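Extracellular solute-binding protein, family 1 (PDB 3QUF) probably captures a solute outside the cell and delivers it to a membrane transporter for uptake. Local coordinates at residues V134-G139 against L340-K345; A68-T73 against N88-N93. One frame throughout, in Å; residues are numbered along the deposited sequence.

Interaction 1: residues V134-G139 against L340-K345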
ATOM      1  N   VAL A 134       6.979  -6.264   8.169  1.00 12.57           N
ATOM      2  CA  VAL A 134       7.622  -7.392   7.564  1.00 11.91           C
ATOM      3  C   VAL A 134       6.970  -7.858   6.265  1.00 12.21           C
ATOM      4  O   VAL A 134       7.503  -8.774   5.617  1.00 13.14           O
ATOM      5  CB  VAL A 134       7.730  -8.580   8.522  1.00 12.41           C
ATOM      6  CG1 VAL A 134       8.600  -8.171   9.739  1.00 14.42           C
ATOM      7  CG2 VAL A 134       6.318  -9.080   8.945  1.00 12.22           C
ATOM      8  N   SER A 135       5.871  -7.232   5.874  1.00 11.78           N
ATOM      9  CA  SER A 135       5.115  -7.706   4.728  1.00 12.45           C
ATOM     10  C   SER A 135       4.427  -6.547   4.057  1.00 12.18           C
ATOM     11  O   SER A 135       4.288  -5.466   4.644  1.00 12.36           O
ATOM     12  CB  SER A 135       4.107  -8.758   5.146  1.00 14.59           C
ATOM     13  OG  SER A 135       3.211  -8.203   6.047  1.00 15.70           O
ATOM     14  N   ALA A 136       3.997  -6.773   2.815  1.00 12.06           N
ATOM     15  CA  ALA A 136       3.480  -5.705   1.975  1.00 11.97           C
ATOM     16  C   ALA A 136       2.471  -6.275   1.008  1.00 12.48           C
ATOM     17  O   ALA A 136       2.459  -7.461   0.693  1.00 14.26           O
ATOM     18  CB  ALA A 136       4.612  -5.031   1.194  1.00 11.99           C
ATOM     19  N   TRP A 137       1.632  -5.389   0.526  1.00 12.53           N
ATOM     20  CA  TRP A 137       0.759  -5.665  -0.590  1.00 13.42           C
ATOM     21  C   TRP A 137       1.220  -4.864  -1.800  1.00 13.93           C
ATOM     22  O   TRP A 137       1.915  -3.847  -1.648  1.00 13.28           O
ATOM     23  CB  TRP A 137      -0.659  -5.248  -0.221  1.00 13.29           C
ATOM     24  CG  TRP A 137      -0.827  -3.766   0.003  1.00 12.50           C
ATOM     25  CD1 TRP A 137      -0.662  -3.064   1.175  1.00 15.18           C
ATOM     26  CD2 TRP A 137      -1.179  -2.783  -0.985  1.00 13.32           C
ATOM     27  NE1 TRP A 137      -0.840  -1.723   0.971  1.00 14.66           N
ATOM     28  CE2 TRP A 137      -1.202  -1.523  -0.337  1.00 12.89           C
ATOM     29  CE3 TRP A 137      -1.497  -2.851  -2.338  1.00 12.19           C
ATOM     30  CZ2 TRP A 137      -1.481  -0.351  -1.016  1.00 15.07           C
ATOM     31  CZ3 TRP A 137      -1.789  -1.666  -3.020  1.00 13.68           C
ATOM     32  CH2 TRP A 137      -1.772  -0.441  -2.356  1.00 12.33           C
ATOM     33  N   VAL A 138       0.774  -5.297  -2.974  1.00 13.49           N
ATOM     34  CA  VAL A 138       1.054  -4.591  -4.216  1.00 13.21           C
ATOM     35  C   VAL A 138      -0.155  -4.542  -5.127  1.00 12.50           C
ATOM     36  O   VAL A 138      -1.102  -5.339  -5.006  1.00 13.97           O
ATOM     37  CB  VAL A 138       2.227  -5.211  -4.956  1.00 12.92           C
ATOM     38  CG1 VAL A 138       3.509  -5.096  -4.131  1.00 13.06           C
ATOM     39  CG2 VAL A 138       1.910  -6.646  -5.368  1.00 15.11           C
ATOM     40  N   GLY A 139      -0.149  -3.570  -6.025  1.00 13.56           N
ATOM     41  CA  GLY A 139      -1.167  -3.447  -7.051  1.00 13.87           C
ATOM     42  C   GLY A 139      -0.522  -2.940  -8.337  1.00 14.63           C
ATOM     43  O   GLY A 139       0.506  -2.245  -8.309  1.00 13.40           O
ATOM     44  N   LEU A 340       3.392 -10.161   0.566  1.00 15.03           N
ATOM     45  CA  LEU A 340       4.769 -10.350   0.165  1.00 14.50           C
ATOM     46  C   LEU A 340       5.706  -9.971   1.300  1.00 13.57           C
ATOM     47  O   LEU A 340       5.462  -9.048   2.055  1.00 15.82           O
ATOM     48  CB  LEU A 340       5.105  -9.480  -1.047  1.00 14.08           C
ATOM     49  CG  LEU A 340       4.277  -9.742  -2.297  1.00 17.12           C
ATOM     50  CD1 LEU A 340       4.693  -8.749  -3.421  1.00 21.59           C
ATOM     51  CD2 LEU A 340       4.402 -11.156  -2.799  1.00 20.77           C
ATOM     52  N   SER A 341       6.822 -10.682   1.402  1.00 13.25           N
ATOM     53  CA  SER A 341       7.794 -10.384   2.437  1.00 13.03           C
ATOM     54  C   SER A 341       8.590  -9.117   2.115  1.00 13.82           C
ATOM     55  O   SER A 341       9.084  -8.963   0.974  1.00 14.15           O
ATOM     56  CB  SER A 341       8.770 -11.567   2.567  1.00 13.78           C
ATOM     57  OG  SER A 341       9.888 -11.217   3.350  1.00 14.31           O
ATOM     58  N   LEU A 342       8.797  -8.261   3.122  1.00 12.68           N
ATOM     59  CA  LEU A 342       9.742  -7.154   3.016  1.00 13.67           C
ATOM     60  C   LEU A 342      11.165  -7.470   3.492  1.00 14.38           C
ATOM     61  O   LEU A 342      12.023  -6.576   3.546  1.00 15.89           O
ATOM     62  CB  LEU A 342       9.188  -5.948   3.776  1.00 13.97           C
ATOM     63  CG  LEU A 342       7.989  -5.256   3.169  1.00 13.12           C
ATOM     64  CD1 LEU A 342       7.485  -4.180   4.172  1.00 15.40           C
ATOM     65  CD2 LEU A 342       8.366  -4.546   1.818  1.00 13.27           C
ATOM     66  N   SER A 343      11.443  -8.713   3.841  1.00 13.43           N
ATOM     67  CA  SER A 343      12.724  -9.110   4.401  1.00 14.24           C
ATOM     68  C   SER A 343      13.439 -10.084   3.491  1.00 15.99           C
ATOM     69  O   SER A 343      12.845 -11.019   2.950  1.00 16.17           O
ATOM     70  CB  SER A 343      12.530  -9.759   5.761  1.00 14.95           C
ATOM     71  OG  SER A 343      13.761 -10.280   6.257  1.00 15.51           O
ATOM     72  N   SER A 344      14.735  -9.885   3.344  1.00 17.74           N
ATOM     73  CA  SER A 344      15.558 -10.801   2.541  1.00 18.61           C
ATOM     74  C   SER A 344      15.730 -12.178   3.174  1.00 19.79           C
ATOM     75  O   SER A 344      16.260 -13.084   2.542  1.00 19.75           O
ATOM     76  CB  SER A 344      16.928 -10.177   2.283  1.00 20.36           C
ATOM     77  OG  SER A 344      17.618  -9.997   3.497  1.00 23.12           O
ATOM     78  N   LYS A 345      15.221 -12.369   4.392  1.00 19.46           N
ATOM     79  CA  LYS A 345      15.291 -13.681   5.017  1.00 20.58           C
ATOM     80  C   LYS A 345      14.292 -14.660   4.436  1.00 20.80           C
ATOM     81  O   LYS A 345      14.453 -15.868   4.613  1.00 21.82           O
ATOM     82  CB  LYS A 345      15.075 -13.566   6.506  1.00 21.07           C
ATOM     83  CG  LYS A 345      16.101 -12.678   7.198  1.00 22.02           C
ATOM     84  CD  LYS A 345      15.870 -12.706   8.659  1.00 22.44           C
ATOM     85  CE  LYS A 345      16.720 -11.694   9.376  1.00 26.01           C
ATOM     86  NZ  LYS A 345      16.580 -11.878  10.848  1.00 26.48           N
TER

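Interaction 2: residues A68-T73 against N88-N93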
ATOM      1  N   ALA A  68     -11.495  -0.033  12.853  1.00 32.24           N
ATOM      2  CA  ALA A  68     -11.909   1.129  13.657  1.00 31.16           C
ATOM      3  C   ALA A  68     -11.893   0.782  15.104  1.00 31.01           C
ATOM      4  O   ALA A  68     -11.457   1.598  15.961  1.00 30.50           O
ATOM      5  CB  ALA A  68     -13.296   1.625  13.279  1.00 33.36           C
ATOM      6  N   GLN A  69     -12.395  -0.422  15.388  1.00 29.17           N
ATOM      7  CA  GLN A  69     -12.479  -0.872  16.718  1.00 28.13           C
ATOM      8  C   GLN A  69     -11.058  -1.110  17.196  1.00 24.47           C
ATOM      9  O   GLN A  69     -10.787  -0.867  18.352  1.00 24.03           O
ATOM     10  CB  GLN A  69     -13.358  -2.113  16.840  1.00 29.60           C
ATOM     11  CG  GLN A  69     -13.417  -2.713  18.233  1.00 33.52           C
ATOM     12  CD  GLN A  69     -12.434  -3.879  18.452  1.00 36.33           C
ATOM     13  OE1 GLN A  69     -11.583  -4.189  17.610  1.00 39.20           O
ATOM     14  NE2 GLN A  69     -12.572  -4.535  19.592  1.00 39.97           N
ATOM     15  N   TYR A  70     -10.185  -1.590  16.319  1.00 21.81           N
ATOM     16  CA  TYR A  70      -8.793  -1.868  16.730  1.00 20.46           C
ATOM     17  C   TYR A  70      -8.125  -0.594  17.235  1.00 19.77           C
ATOM     18  O   TYR A  70      -7.529  -0.579  18.337  1.00 20.25           O
ATOM     19  CB  TYR A  70      -7.965  -2.479  15.582  1.00 19.37           C
ATOM     20  CG  TYR A  70      -6.544  -2.786  16.063  1.00 15.84           C
ATOM     21  CD1 TYR A  70      -6.308  -3.865  16.855  1.00 16.25           C
ATOM     22  CD2 TYR A  70      -5.500  -1.961  15.738  1.00 14.69           C
ATOM     23  CE1 TYR A  70      -5.033  -4.124  17.350  1.00 13.94           C
ATOM     24  CE2 TYR A  70      -4.189  -2.218  16.196  1.00 14.30           C
ATOM     25  CZ  TYR A  70      -3.998  -3.295  16.999  1.00 14.67           C
ATOM     26  OH  TYR A  70      -2.748  -3.577  17.504  1.00 14.48           O
ATOM     27  N   ILE A  71      -8.186   0.464  16.449  1.00 20.08           N
ATOM     28  CA  ILE A  71      -7.427   1.646  16.828  1.00 20.83           C
ATOM     29  C   ILE A  71      -7.973   2.290  18.103  1.00 19.89           C
ATOM     30  O   ILE A  71      -7.200   2.735  18.957  1.00 17.47           O
ATOM     31  CB  ILE A  71      -7.238   2.659  15.707  1.00 21.66           C
ATOM     32  CG1 ILE A  71      -8.509   3.241  15.179  1.00 23.42           C
ATOM     33  CG2 ILE A  71      -6.449   2.030  14.536  1.00 22.86           C
ATOM     34  CD1 ILE A  71      -8.210   4.175  14.003  1.00 29.65           C
ATOM     35  N   SER A  72      -9.286   2.316  18.285  1.00 19.83           N
ATOM     36  CA  SER A  72      -9.795   2.957  19.498  1.00 19.60           C
ATOM     37  C   SER A  72      -9.537   2.088  20.731  1.00 19.43           C
ATOM     38  O   SER A  72      -9.241   2.610  21.813  1.00 19.24           O
ATOM     39  CB  SER A  72     -11.288   3.329  19.357  1.00 22.03           C
ATOM     40  OG  SER A  72     -12.091   2.173  19.246  1.00 27.34           O
ATOM     41  N   THR A  73      -9.646   0.765  20.586  1.00 19.18           N
ATOM     42  CA  THR A  73      -9.427  -0.138  21.703  1.00 19.78           C
ATOM     43  C   THR A  73      -7.935  -0.175  22.055  1.00 17.46           C
ATOM     44  O   THR A  73      -7.579  -0.159  23.234  1.00 17.15           O
ATOM     45  CB  THR A  73      -9.991  -1.559  21.459  1.00 21.16           C
ATOM     46  OG1 THR A  73      -9.470  -2.073  20.250  1.00 27.53           O
ATOM     47  CG2 THR A  73     -11.542  -1.499  21.335  1.00 21.40           C
ATOM     48  N   ASN A  88       0.123  -3.215  16.957  1.00 10.72           N
ATOM     49  CA  ASN A  88       0.360  -2.809  15.583  1.00 10.43           C
ATOM     50  C   ASN A  88       0.167  -1.341  15.326  1.00 11.51           C
ATOM     51  O   ASN A  88      -0.766  -0.724  15.847  1.00 12.18           O
ATOM     52  CB  ASN A  88      -0.582  -3.603  14.653  1.00 10.96           C
ATOM     53  CG  ASN A  88      -0.237  -5.068  14.567  1.00 10.98           C
ATOM     54  OD1 ASN A  88      -0.995  -5.936  14.990  1.00 13.31           O
ATOM     55  ND2 ASN A  88       0.988  -5.380  14.026  1.00 12.34           N
ATOM     56  N   LEU A  89       1.072  -0.785  14.515  1.00 12.05           N
ATOM     57  CA  LEU A  89       0.948   0.538  13.968  1.00 11.60           C
ATOM     58  C   LEU A  89       0.352   0.366  12.582  1.00 13.06           C
ATOM     59  O   LEU A  89       0.954  -0.233  11.694  1.00 12.96           O
ATOM     60  CB  LEU A  89       2.299   1.218  13.880  1.00 10.87           C
ATOM     61  CG  LEU A  89       3.032   1.416  15.217  1.00 12.72           C
ATOM     62  CD1 LEU A  89       4.397   2.045  14.976  1.00 12.91           C
ATOM     63  CD2 LEU A  89       2.243   2.258  16.191  1.00 13.86           C
ATOM     64  N   THR A  90      -0.864   0.843  12.437  1.00 12.56           N
ATOM     65  CA  THR A  90      -1.587   0.705  11.193  1.00 13.92           C
ATOM     66  C   THR A  90      -1.542   2.016  10.430  1.00 14.06           C
ATOM     67  O   THR A  90      -1.077   3.032  10.951  1.00 12.23           O
ATOM     68  CB  THR A  90      -3.022   0.326  11.420  1.00 14.85           C
ATOM     69  OG1 THR A  90      -3.803   1.454  11.887  1.00 14.65           O
ATOM     70  CG2 THR A  90      -3.125  -0.849  12.441  1.00 15.31           C
HETATM   71  N   MSE A  91      -2.068   2.022   9.196  1.00 14.13           N
HETATM   72  CA  MSE A  91      -2.065   3.275   8.442  1.00 15.80           C
HETATM   73  C   MSE A  91      -2.977   4.324   9.044  1.00 16.18           C
HETATM   74  O   MSE A  91      -2.790   5.552   8.824  1.00 18.74           O
HETATM   75  CB  MSE A  91      -2.417   3.011   6.962  1.00 16.38           C
HETATM   76  CG  MSE A  91      -1.427   2.053   6.257  1.00 14.97           C
HETATM   77 SE   MSE A  91       0.440   2.647   6.264  0.80 15.55          SE
HETATM   78  CE  MSE A  91       1.169   1.569   7.775  1.00 13.20           C
ATOM     79  N   ASP A  92      -3.921   3.902   9.884  1.00 15.07           N
ATOM     80  CA  ASP A  92      -4.812   4.846  10.519  1.00 16.35           C
ATOM     81  C   ASP A  92      -4.366   5.342  11.905  1.00 15.30           C
ATOM     82  O   ASP A  92      -4.880   6.361  12.366  1.00 17.66           O
ATOM     83  CB  ASP A  92      -6.206   4.233  10.684  1.00 18.89           C
ATOM     84  CG  ASP A  92      -6.915   4.033   9.365  1.00 27.64           C
ATOM     85  OD1 ASP A  92      -6.714   4.847   8.434  1.00 32.93           O
ATOM     86  OD2 ASP A  92      -7.645   3.028   9.262  1.00 36.93           O
ATOM     87  N   ASN A  93      -3.471   4.634  12.597  1.00 13.91           N
ATOM     88  CA  ASN A  93      -3.065   5.084  13.926  1.00 12.57           C
ATOM     89  C   ASN A  93      -1.567   5.335  14.073  1.00 11.97           C
ATOM     90  O   ASN A  93      -1.118   5.700  15.172  1.00 11.96           O
ATOM     91  CB  ASN A  93      -3.557   4.099  15.014  1.00 13.04           C
ATOM     92  CG  ASN A  93      -2.683   2.831  15.089  1.00 14.23           C
ATOM     93  OD1 ASN A  93      -1.811   2.658  14.269  1.00 13.13           O
ATOM     94  ND2 ASN A  93      -2.896   1.981  16.077  1.00 13.43           N
TER
HETATM   95  O   HOH W   1      -4.482   3.139  18.315  1.00 15.70           O

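Interaction 1: residues V134-G139 against L340-K345
A short antiparallel bridge ties the two-residue strand 340-341 to the start of strand 135-144, adding an edge to the large mixed sheet. Ala136 and Leu340 form the hydrogen-bonded pair: Leu340 N gives a nearly straight bond to Ala136 O (2.9 Å, 177° at the hydrogen), whereas Ala136 N reaches Leu340 O at 2.8 Å along a bent path of 136°. Ser135 and Ser341 make the non-hydrogen-bonded pair next to it, and there the backbones close in until Ser135 CA stands 3.0 Å from Leu340 O in a CA-H...O contact. Beyond the bridge, Leu342 N is held by Val134 O at 2.9 Å, coming from above the carbonyl plane as the chain turns out of the strand. There Ser341 OG accepts from Ser343 N, an ST turn, and also bonds to Tyr346 O. The apolar side chains gather on the face of Ala136 and Leu340. Leu340 carries CG anti to its carbonyl carbon (chi1 -60°), which brings Leu340 CD1 to 3.9 Å from Val138 CG1 and also against Val138 CG2, the two side chains meeting at about a right angle. Leu342 lies over the strand, its CD2 3.8 Å from Ala136 CB and its CD1 3.5 Å from Ser135 O. Phe362 of helix 355-362 packs on Ala136, Val138, Leu340 and Leu342, while Phe333 of helix 327-337 touches Val134 and Ser135. Strand 295-305 flanks strand 135-144, with backbone bonds joining Ser135 to Asp300, Trp137 to Gly298 and Gly139 to Asn296.

Interaction 2: residues A68-T73 against N88-N93
Tyr70 sends its hydroxyl from helix 67-79 to the backbone of strand 86-89, so a side chain joins helix to strand: Asn88 N donates to Tyr70 OH at 2.9 Å, 157° at the hydrogen. The phenol stretches away from the helix because CG is anti to the backbone N (chi1 -178°). Its ring runs beside the end of the strand, with Asn88 O at the edge and in plane, 3.8 Å from Tyr70 CE2. The same CE2 of Tyr70 comes 4.1 Å from Thr90 CG2. The hydroxyl is gripped twice, since it also bonds to Tyr35 O, and Tyr35 stacks on the ring. With an alanine in place of Tyr70, Asn88 N and Tyr35 O would probably each lose their hydroxyl partner, and a gap would open beside Thr90 and the ring of Tyr35. The next residue, Ile71, packs against the loop after the strand. Its CG2 sits 3.6 Å from Asn93 CB as the two side chains run alongside one another, pointing opposite ways, while CD1 rests 3.9 Å from Asp92 CB. Asn93 is itself held across its loop: OD1 accepts from Thr90 N at 2.7 Å, and ND2 makes a weak bond to Asn88 O. A water takes a further bond from ND2 and donates to Ile71 O, bridging loop and helix. Thr90 OG1, turned between its backbone N and carbonyl carbon (chi1 75°), accepts from Asp92 N and Asn93 N, an ST turn and an ST motif in the loop leading to helix 94-100. On the strand side, Asn88 ND2 bonds to Gly302 O of strand 295-305 and OD1 to Tyr37 N, while Tyr35 of strand 30-36 meets helix 67-79 through Tyr70 and Thr73 OG1.

In the fold
Interactions 1 and 2 follow one another along the chain, the helix-to-strand contact of 68-73 with 88-93 closing before the strand pair 134-139 with 340-345 opens. Their centres are about 21 Å apart and their nearest atoms about 7 Å, without touching. Strand 295-305 connects them: it pairs antiparallel with 86-89 and with 135-144, so both contacts reach one mixed sheet. Interaction 1 joins residues about 200 positions apart, whereas interaction 2 is local. An acetic acid, probably from the crystallisation liquor, lies about 5 Å from the side chain of Asn93 in interaction 2; it may mark a pocket, but the natural ligand is not identified by it.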